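ABC transporter (Caldanaerobius, PDB 4G68) probably binds oligosaccharides released from xylan outside the cell and delivers them to a membrane importer, as a solute-binding protein of an ABC transporter. Local coordinates at residues Q218-R221 / D222-G226; D208-A211 / L212-G216; A228-N232 / Q233-D237; Q402-K405 / D406-Q410. All coordinates share one frame; numbering follows the deposited sequence.

Interaction 1: residues Q218-R221 / D222-G226; sequences QLTR and DALNG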
loop_
_atom_site.group_PDB
_atom_site.type_symbol
_atom_site.label_atom_id
_atom_site.label_comp_id
_atom_site.label_asym_id
_atom_site.label_seq_id
_atom_site.Cartn_x
_atom_site.Cartn_y
_atom_site.Cartn_z
ATOM N N GLN C 218 -17.680 2.268 -7.578
ATOM C CA GLN C 218 -18.532 3.383 -7.282
ATOM C C GLN C 218 -19.127 3.194 -5.881
ATOM O O GLN C 218 -19.231 4.154 -5.105
ATOM C CB GLN C 218 -19.648 3.571 -8.331
ATOM C CG GLN C 218 -20.340 4.919 -8.203
ATOM C CD GLN C 218 -19.318 6.060 -8.181
ATOM O OE1 GLN C 218 -18.461 6.161 -9.071
ATOM N NE2 GLN C 218 -19.353 6.885 -7.124
ATOM N N LEU C 219 -19.504 1.972 -5.536
ATOM C CA LEU C 219 -20.191 1.746 -4.267
ATOM C C LEU C 219 -19.250 1.881 -3.057
ATOM O O LEU C 219 -19.690 2.337 -1.994
ATOM C CB LEU C 219 -20.908 0.381 -4.253
ATOM C CG LEU C 219 -21.534 -0.099 -2.912
ATOM C CD1 LEU C 219 -22.679 0.813 -2.440
ATOM C CD2 LEU C 219 -22.000 -1.554 -3.012
ATOM N N THR C 220 -17.989 1.393 -3.189
ATOM C CA THR C 220 -16.953 1.645 -2.215
ATOM C C THR C 220 -16.758 3.176 -2.020
ATOM O O THR C 220 -16.848 3.698 -0.885
ATOM C CB THR C 220 -15.631 0.994 -2.673
ATOM O OG1 THR C 220 -15.705 -0.427 -2.429
ATOM C CG2 THR C 220 -14.450 1.588 -1.930
ATOM N N ARG C 221 -16.555 3.877 -3.131
ATOM C CA ARG C 221 -16.284 5.320 -3.077
ATOM C C ARG C 221 -17.417 6.011 -2.304
ATOM O O ARG C 221 -17.149 6.772 -1.394
ATOM C CB ARG C 221 -16.086 5.888 -4.477
ATOM C CG ARG C 221 -14.726 5.535 -5.105
ATOM C CD ARG C 221 -14.474 6.444 -6.339
ATOM N NE ARG C 221 -13.625 5.984 -7.473
ATOM C CZ ARG C 221 -12.286 6.066 -7.525
ATOM N NH1 ARG C 221 -11.537 6.484 -6.489
ATOM N NH2 ARG C 221 -11.697 5.639 -8.643
ATOM N N ASP C 222 -18.656 5.655 -2.638
ATOM C CA ASP C 222 -19.880 6.229 -2.069
ATOM C C ASP C 222 -20.071 5.923 -0.590
ATOM O O ASP C 222 -20.561 6.770 0.153
ATOM C CB ASP C 222 -21.115 5.760 -2.869
ATOM C CG ASP C 222 -21.239 6.451 -4.188
ATOM O OD1 ASP C 222 -20.497 7.449 -4.369
ATOM O OD2 ASP C 222 -22.078 6.041 -5.025
ATOM N N ALA C 223 -19.713 4.712 -0.163
ATOM C CA ALA C 223 -19.793 4.372 1.232
ATOM C C ALA C 223 -18.743 5.168 1.985
ATOM O O ALA C 223 -19.019 5.676 3.087
ATOM C CB ALA C 223 -19.592 2.877 1.449
ATOM N N LEU C 224 -17.561 5.313 1.383
ATOM C CA LEU C 224 -16.447 5.973 2.069
ATOM C C LEU C 224 -16.664 7.497 2.152
ATOM O O LEU C 224 -16.146 8.145 3.070
ATOM C CB LEU C 224 -15.094 5.633 1.428
ATOM C CG LEU C 224 -14.647 4.168 1.429
ATOM C CD1 LEU C 224 -13.421 4.000 0.565
ATOM C CD2 LEU C 224 -14.363 3.655 2.826
ATOM N N ASN C 225 -17.413 8.028 1.188
ATOM C CA ASN C 225 -17.765 9.446 1.093
ATOM C C ASN C 225 -19.077 9.808 1.848
ATOM O O ASN C 225 -19.532 10.960 1.817
ATOM C CB ASN C 225 -17.926 9.830 -0.381
ATOM C CG ASN C 225 -16.631 10.171 -1.040
ATOM O OD1 ASN C 225 -15.842 10.870 -0.465
ATOM N ND2 ASN C 225 -16.450 9.733 -2.294
ATOM N N GLY C 226 -19.681 8.825 2.517
ATOM C CA GLY C 226 -21.007 8.999 3.131
ATOM C C GLY C 226 -22.227 9.165 2.224
ATOM O O GLY C 226 -23.301 9.585 2.717
#
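The carbonyl oxygen Q218 O takes the backbone N of D222 at 2.9 Å, and the same two residues are joined a second time through their side chains. Q218 bends at CG (chi2 51°) and brings its amide round alongside the helix, where NE2 donates to D222 OD1 at 3.0 Å. D222 keeps CG beside its own backbone N (chi1 -75°), which turns the carboxylate back toward the preceding turn. D222 OD1 lies in the plane of the Q218 amide, yet is approached from above its own carboxylate plane, with the two planes 53° apart. On another side of helix 217-224, T220 CG2 and L224 CD1 lie side by side at 3.6 Å, near W392. The last turn closes with N225 N on R221 O at 2.9 Å, and G226, with positive phi, completes a Schellman motif. A leucine in place of D222 would probably leave Q218 NE2 without its acceptor and the amide freer to swing into solvent. Because a neutral amide meets the carboxylate through a bent bond on an exposed flank, the link is likely to be modest in strength, with the charge of D222 softened rather than cancelled.

Interaction 2: residues D208-A211 / L212-G216; sequences DMIA and LREGG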
loop_
_atom_site.group_PDB
_atom_site.type_symbol
_atom_site.label_atom_id
_atom_site.label_comp_id
_atom_site.label_asym_id
_atom_site.label_seq_id
_atom_site.Cartn_x
_atom_site.Cartn_y
_atom_site.Cartn_z
ATOM N N ASP C 208 -11.139 -5.066 1.968
ATOM C CA ASP C 208 -11.288 -4.049 0.890
ATOM C C ASP C 208 -11.369 -4.610 -0.526
ATOM O O ASP C 208 -12.274 -4.230 -1.295
ATOM C CB ASP C 208 -10.167 -3.017 0.940
ATOM C CG ASP C 208 -10.160 -2.220 2.213
ATOM O OD1 ASP C 208 -11.030 -2.458 3.036
ATOM O OD2 ASP C 208 -9.246 -1.370 2.411
ATOM N N MET C 209 -10.415 -5.494 -0.862
ATOM C CA MET C 209 -10.382 -6.063 -2.221
ATOM C C MET C 209 -11.656 -6.817 -2.519
ATOM O O MET C 209 -12.205 -6.694 -3.618
ATOM C CB MET C 209 -9.215 -7.034 -2.473
ATOM C CG MET C 209 -9.646 -8.093 -3.539
ATOM S SD MET C 209 -9.695 -7.306 -5.186
ATOM C CE MET C 209 -8.114 -6.446 -5.066
ATOM N N ILE C 210 -12.082 -7.635 -1.554
ATOM C CA ILE C 210 -13.256 -8.442 -1.741
ATOM C C ILE C 210 -14.477 -7.531 -1.890
ATOM O O ILE C 210 -15.241 -7.729 -2.853
ATOM C CB ILE C 210 -13.445 -9.540 -0.646
ATOM C CG1 ILE C 210 -12.186 -10.445 -0.508
ATOM C CG2 ILE C 210 -14.738 -10.324 -0.946
ATOM C CD1 ILE C 210 -12.081 -11.159 0.887
ATOM N N ALA C 211 -14.616 -6.496 -1.036
ATOM C CA ALA C 211 -15.701 -5.438 -1.202
ATOM C C ALA C 211 -15.636 -4.812 -2.591
ATOM O O ALA C 211 -16.660 -4.561 -3.246
ATOM C CB ALA C 211 -15.609 -4.367 -0.087
ATOM N N LEU C 212 -14.434 -4.576 -3.093
ATOM C CA LEU C 212 -14.351 -4.004 -4.504
ATOM C C LEU C 212 -14.835 -4.958 -5.568
ATOM O O LEU C 212 -15.563 -4.574 -6.532
ATOM C CB LEU C 212 -12.960 -3.520 -4.793
ATOM C CG LEU C 212 -12.527 -2.714 -6.002
ATOM C CD1 LEU C 212 -11.002 -2.682 -6.001
ATOM C CD2 LEU C 212 -12.899 -3.326 -7.309
ATOM N N ARG C 213 -14.513 -6.238 -5.379
ATOM C CA ARG C 213 -15.036 -7.244 -6.273
ATOM C C ARG C 213 -16.557 -7.441 -6.139
ATOM O O ARG C 213 -17.208 -7.612 -7.161
ATOM C CB ARG C 213 -14.309 -8.550 -6.080
ATOM C CG ARG C 213 -12.879 -8.429 -6.527
ATOM C CD ARG C 213 -12.746 -8.769 -7.948
ATOM N NE ARG C 213 -11.327 -8.898 -8.351
ATOM C CZ ARG C 213 -10.573 -7.902 -8.837
ATOM N NH1 ARG C 213 -11.108 -6.687 -8.998
ATOM N NH2 ARG C 213 -9.302 -8.141 -9.226
ATOM N N GLU C 214 -17.101 -7.384 -4.913
ATOM C CA GLU C 214 -18.568 -7.627 -4.667
ATOM C C GLU C 214 -19.468 -6.482 -5.141
ATOM O O GLU C 214 -20.559 -6.696 -5.717
ATOM C CB GLU C 214 -18.888 -7.884 -3.195
ATOM C CG GLU C 214 -18.296 -9.149 -2.529
ATOM C CD GLU C 214 -19.063 -10.434 -2.855
ATOM O OE1 GLU C 214 -19.648 -10.538 -3.965
ATOM O OE2 GLU C 214 -19.036 -11.374 -2.018
ATOM N N GLY C 215 -19.024 -5.261 -4.885
ATOM C CA GLY C 215 -19.872 -4.062 -5.059
ATOM C C GLY C 215 -19.474 -3.147 -6.213
ATOM O O GLY C 215 -20.285 -2.337 -6.635
ATOM N N GLY C 216 -18.239 -3.280 -6.720
ATOM C CA GLY C 216 -17.633 -2.336 -7.670
ATOM C C GLY C 216 -17.081 -1.046 -7.067
ATOM O O GLY C 216 -17.321 -0.780 -5.901
HETATM O O HOH W 1 -17.536 -1.811 -3.723
#
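Residues 208-215 form the last turns of helix 201-215, tied by successive i to i+4 bonds from D208 O to L212 N through A211 O to G215 N. The bond from E214 N to I210 O is 2.8 Å long; A211 O also accepts from a water at 2.9 Å. At G216, the first residue to leave helical geometry, phi turns positive. Among the side chains, M209 and R213 make the most distinctive meeting. M209 folds at both CG and SD, bringing its sulfur back along the helix so that SD stands 3.8 Å above the plane of the R213 guanidinium, over its centre. SD also touches the aliphatic part of the arginine, 3.6 Å from R213 CG. R213 has its own bend at chi2 (-90°), which lays the guanidinium across the thioether. One residue further along, I210 CG2 lies alongside E214 CG at 4.1 Å, both side chains pointing the same way. The guanidinium is buried, and its three nitrogens donate to the backbone carbonyls of P303 (NE), E314 (NH1) and F302 (NH2), which fix its rotation while the sulfur covers one face. A leucine in place of R213 would probably strand these three carbonyls without donors and take from M209 SD the flat group beneath it. R213 thus holds the helix end to the loop running from F302 to E314, while I210 packs on A238 and L242 of helix 233-248, and E214 forms a salt bridge with K241 of that helix.

Interaction 3: residues A228-N232 / Q233-D237; sequences ASFDN and QAFTD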
loop_
_atom_site.group_PDB
_atom_site.type_symbol
_atom_site.label_atom_id
_atom_site.label_comp_id
_atom_site.label_asym_id
_atom_site.label_seq_id
_atom_site.Cartn_x
_atom_site.Cartn_y
_atom_site.Cartn_z
ATOM N N ALA C 228 -23.526 6.591 0.525
ATOM C CA ALA C 228 -24.220 5.310 0.685
ATOM C C ALA C 228 -23.963 4.769 2.101
ATOM O O ALA C 228 -23.046 5.200 2.799
ATOM C CB ALA C 228 -23.743 4.300 -0.371
ATOM N N SER C 229 -24.807 3.843 2.536
ATOM C CA SER C 229 -24.587 3.178 3.807
ATOM C C SER C 229 -23.598 2.004 3.624
ATOM O O SER C 229 -23.620 1.312 2.591
ATOM C CB SER C 229 -25.916 2.654 4.344
ATOM O OG SER C 229 -25.700 1.871 5.489
ATOM N N PHE C 230 -22.760 1.786 4.635
ATOM C CA PHE C 230 -21.912 0.580 4.758
ATOM C C PHE C 230 -22.714 -0.716 4.995
ATOM O O PHE C 230 -22.246 -1.845 4.713
ATOM C CB PHE C 230 -20.934 0.738 5.922
ATOM C CG PHE C 230 -19.809 1.683 5.649
ATOM C CD1 PHE C 230 -18.724 1.288 4.881
ATOM C CD2 PHE C 230 -19.833 2.972 6.191
ATOM C CE1 PHE C 230 -17.664 2.177 4.662
ATOM C CE2 PHE C 230 -18.787 3.872 5.971
ATOM C CZ PHE C 230 -17.703 3.465 5.198
ATOM N N ASP C 231 -23.896 -0.565 5.569
ATOM C CA ASP C 231 -24.755 -1.719 5.826
ATOM C C ASP C 231 -25.505 -2.036 4.515
ATOM O O ASP C 231 -26.653 -1.660 4.329
ATOM C CB ASP C 231 -25.730 -1.427 6.991
ATOM C CG ASP C 231 -26.397 -2.689 7.532
ATOM O OD1 ASP C 231 -26.057 -3.807 7.081
ATOM O OD2 ASP C 231 -27.283 -2.575 8.418
ATOM N N ASN C 232 -24.793 -2.687 3.596
ATOM C CA ASN C 232 -25.283 -3.009 2.274
ATOM C C ASN C 232 -24.838 -4.451 2.003
ATOM O O ASN C 232 -23.765 -4.858 2.421
ATOM C CB ASN C 232 -24.647 -2.024 1.286
ATOM C CG ASN C 232 -24.933 -2.357 -0.167
ATOM O OD1 ASN C 232 -24.522 -3.421 -0.684
ATOM N ND2 ASN C 232 -25.622 -1.434 -0.862
ATOM N N GLN C 233 -25.649 -5.217 1.284
ATOM C CA GLN C 233 -25.384 -6.662 1.106
ATOM C C GLN C 233 -23.990 -6.980 0.510
ATOM O O GLN C 233 -23.284 -7.955 0.924
ATOM C CB GLN C 233 -26.462 -7.300 0.218
ATOM C CG GLN C 233 -26.502 -8.819 0.302
ATOM C CD GLN C 233 -26.772 -9.290 1.713
ATOM O OE1 GLN C 233 -25.996 -10.054 2.288
ATOM N NE2 GLN C 233 -27.873 -8.821 2.286
ATOM N N ALA C 234 -23.605 -6.168 -0.475
ATOM C CA ALA C 234 -22.317 -6.364 -1.134
ATOM C C ALA C 234 -21.189 -6.431 -0.122
ATOM O O ALA C 234 -20.290 -7.225 -0.318
ATOM C CB ALA C 234 -22.049 -5.282 -2.176
ATOM N N PHE C 235 -21.247 -5.577 0.911
ATOM C CA PHE C 235 -20.186 -5.399 1.931
ATOM C C PHE C 235 -20.307 -6.472 3.010
ATOM O O PHE C 235 -19.304 -6.957 3.510
ATOM C CB PHE C 235 -20.271 -4.019 2.619
ATOM C CG PHE C 235 -19.723 -2.861 1.815
ATOM C CD1 PHE C 235 -19.316 -3.005 0.475
ATOM C CD2 PHE C 235 -19.630 -1.597 2.395
ATOM C CE1 PHE C 235 -18.809 -1.919 -0.242
ATOM C CE2 PHE C 235 -19.101 -0.510 1.670
ATOM C CZ PHE C 235 -18.694 -0.665 0.374
ATOM N N THR C 236 -21.537 -6.798 3.408
ATOM C CA THR C 236 -21.763 -7.954 4.267
ATOM C C THR C 236 -21.216 -9.210 3.536
ATOM O O THR C 236 -20.287 -9.903 4.057
ATOM C CB THR C 236 -23.255 -8.113 4.656
ATOM O OG1 THR C 236 -23.764 -6.837 5.052
ATOM C CG2 THR C 236 -23.427 -9.065 5.856
ATOM N N ASP C 237 -21.726 -9.446 2.321
ATOM C CA ASP C 237 -21.259 -10.531 1.436
ATOM C C ASP C 237 -19.745 -10.602 1.313
ATOM O O ASP C 237 -19.223 -11.692 1.257
ATOM C CB ASP C 237 -21.830 -10.430 0.027
ATOM C CG ASP C 237 -23.290 -10.927 -0.087
ATOM O OD1 ASP C 237 -23.863 -11.534 0.871
ATOM O OD2 ASP C 237 -23.851 -10.704 -1.197
#
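The loop 228-232 runs straight into helix 233-248, and the carbonyl oxygen of N232 receives two backbone donors of the first turn, F235 N at 3.0 Å and T236 N at 3.1 Å. The second of these bonds is almost straight (172°), whereas F235 N comes in from above the carbonyl plane. N232 is also the N-cap. With CG swung away from its backbone N (chi1 173°), the side chain reaches forward over the helix start, and OD1 accepts from A234 N at 2.9 Å in the plane of the amide carbonyl. Ahead of the cap the chain is set by two small turns: S229 OG accepts from D231 N at 3.0 Å, an ST turn, and D231 sits at the centre of an inverse gamma turn closed by a weak bond from N232 N to F230 O. This path sets F230 beside F235 in the first turn of the helix. Its CD1 lies 3.7 Å from F235 CE2, the rings meeting obliquely, and F230 O is 3.5 Å from F235 CD2. F235 is buried further against W392 and A223, and T236 OG1 bonds to S422 OG of helix 418-429. Polar and apolar parts are thus divided: OD1 of N232 gives A234 N an acceptor that the helix start itself lacks, and is probably favoured there by the positive end of the helix dipole, while the two phenyl groups bury the adjoining flank.

Interaction 4: residues Q402-K405 / D406-Q410; sequences QTHK and DLVAQ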
loop_
_atom_site.group_PDB
_atom_site.type_symbol
_atom_site.label_atom_id
_atom_site.label_comp_id
_atom_site.label_asym_id
_atom_site.label_seq_id
_atom_site.Cartn_x
_atom_site.Cartn_y
_atom_site.Cartn_z
ATOM N N GLN C 402 -9.470 3.775 11.871
ATOM C CA GLN C 402 -9.195 2.818 12.897
ATOM C C GLN C 402 -10.403 1.892 13.088
ATOM O O GLN C 402 -10.225 0.687 13.277
ATOM C CB GLN C 402 -8.816 3.494 14.185
ATOM C CG GLN C 402 -8.390 2.481 15.201
ATOM C CD GLN C 402 -6.989 1.993 14.947
ATOM O OE1 GLN C 402 -6.018 2.767 15.065
ATOM N NE2 GLN C 402 -6.853 0.688 14.623
ATOM N N THR C 403 -11.617 2.448 13.001
ATOM C CA THR C 403 -12.870 1.683 13.172
ATOM C C THR C 403 -12.890 0.456 12.202
ATOM O O THR C 403 -13.057 -0.713 12.641
ATOM C CB THR C 403 -14.126 2.598 13.041
ATOM O OG1 THR C 403 -14.224 3.521 14.160
ATOM C CG2 THR C 403 -15.423 1.775 12.944
ATOM N N HIS C 404 -12.715 0.743 10.906
ATOM C CA HIS C 404 -12.591 -0.275 9.861
ATOM C C HIS C 404 -11.555 -1.309 10.219
ATOM O O HIS C 404 -11.857 -2.487 10.268
ATOM C CB HIS C 404 -12.288 0.376 8.495
ATOM C CG HIS C 404 -12.299 -0.606 7.330
ATOM N ND1 HIS C 404 -13.202 -1.599 7.229
ATOM C CD2 HIS C 404 -11.453 -0.737 6.253
ATOM C CE1 HIS C 404 -12.954 -2.318 6.148
ATOM N NE2 HIS C 404 -11.890 -1.787 5.530
ATOM N N LYS C 405 -10.325 -0.868 10.497
ATOM C CA LYS C 405 -9.255 -1.792 10.867
ATOM C C LYS C 405 -9.614 -2.675 12.034
ATOM O O LYS C 405 -9.276 -3.873 12.016
ATOM C CB LYS C 405 -7.955 -1.047 11.183
ATOM C CG LYS C 405 -7.275 -0.463 9.964
ATOM C CD LYS C 405 -6.161 0.490 10.335
ATOM C CE LYS C 405 -5.079 -0.122 11.187
ATOM N NZ LYS C 405 -4.233 0.992 11.647
ATOM N N ASP C 406 -10.285 -2.125 13.058
ATOM C CA ASP C 406 -10.545 -2.946 14.280
ATOM C C ASP C 406 -11.601 -4.006 14.056
ATOM O O ASP C 406 -11.422 -5.193 14.491
ATOM C CB ASP C 406 -10.941 -2.111 15.507
ATOM C CG ASP C 406 -9.844 -1.177 15.956
ATOM O OD1 ASP C 406 -8.651 -1.513 15.757
ATOM O OD2 ASP C 406 -10.170 -0.081 16.486
ATOM N N LEU C 407 -12.646 -3.595 13.333
ATOM C CA LEU C 407 -13.755 -4.440 12.974
ATOM C C LEU C 407 -13.414 -5.488 11.920
ATOM O O LEU C 407 -13.979 -6.555 11.897
ATOM C CB LEU C 407 -14.904 -3.554 12.427
ATOM C CG LEU C 407 -15.711 -2.635 13.385
ATOM C CD1 LEU C 407 -16.770 -1.832 12.631
ATOM C CD2 LEU C 407 -16.313 -3.386 14.575
ATOM N N VAL C 408 -12.588 -5.137 10.950
ATOM C CA VAL C 408 -12.151 -6.196 10.037
ATOM C C VAL C 408 -11.391 -7.176 10.917
ATOM O O VAL C 408 -11.511 -8.388 10.715
ATOM C CB VAL C 408 -11.332 -5.701 8.801
ATOM C CG1 VAL C 408 -10.614 -6.878 8.106
ATOM C CG2 VAL C 408 -12.240 -5.012 7.785
ATOM N N ALA C 409 -10.590 -6.673 11.865
ATOM C CA ALA C 409 -9.799 -7.596 12.698
ATOM C C ALA C 409 -10.751 -8.602 13.392
ATOM O O ALA C 409 -10.569 -9.796 13.275
ATOM C CB ALA C 409 -8.920 -6.853 13.695
ATOM N N GLN C 410 -11.844 -8.096 13.962
ATOM C CA GLN C 410 -12.874 -8.943 14.603
ATOM C C GLN C 410 -13.604 -9.957 13.677
ATOM O O GLN C 410 -14.062 -11.025 14.152
ATOM C CB GLN C 410 -13.883 -8.023 15.263
ATOM C CG GLN C 410 -13.328 -7.403 16.516
ATOM C CD GLN C 410 -13.832 -6.005 16.760
ATOM O OE1 GLN C 410 -15.054 -5.713 16.729
ATOM N NE2 GLN C 410 -12.889 -5.121 17.002
#
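D406, K405 and H404 give up the most surface within this stretch of helix 398-412, and each works differently. D406 turns its carboxylate back one turn, where Q402 NE2 donates to OD1 at 3.1 Å. The bond is bent (137°) and reaches OD1 from above the carboxylate plane, although the amide and carboxylate are only 13° from parallel. Q402 CG lies 3.4 Å from D406 OD2. E200 OE1 comes close to D406 OD1 from a neighbouring loop, so the amide probably eases some of that repulsion. K405 contributes mainly its backbone, with K405 O taking A409 N at 3.1 Å, while its side chain leans on M204 and E200. H404 swings its ring away from its own backbone N (chi1 -174°), laying it beside V408: CE1 comes within 3.2 Å of V408 CG2, a tight, oblique approach. The ring stacks on W392, and NE2 is hydrogen-bonded to D208 OD1 of helix 201-215. T403 CG2 and L407 CD1 run side by side at 3.9 Å. The i to i+4 spacing is that of an alpha-helix, with H404, K405 and V408 packed on helix 201-215, T403, H404 and L407 on helix 418-429, and Q402-D406 partly exposed.

How the interactions relate
Along the chain the contacts run 2, 1, 3, 4, in series; none nests in or crosses another, and each spans only neighbouring turns or a helix start, so no long loop is closed. Interactions 2, 1 and 3 follow almost without a break, and their chain doubles back on itself: D222 O meets A228 N, A223 packs on both F230 and F235, and A211 touches F235 from the other helix. E214 and G215 lie against A234. Interaction 4 comes well over a hundred residues later, on helix 398-412, and returns to this cluster through H404 and D208. Together they unite helices 201-215, 217-224, 233-248 and 398-412, with W392 touching members of all four interactions.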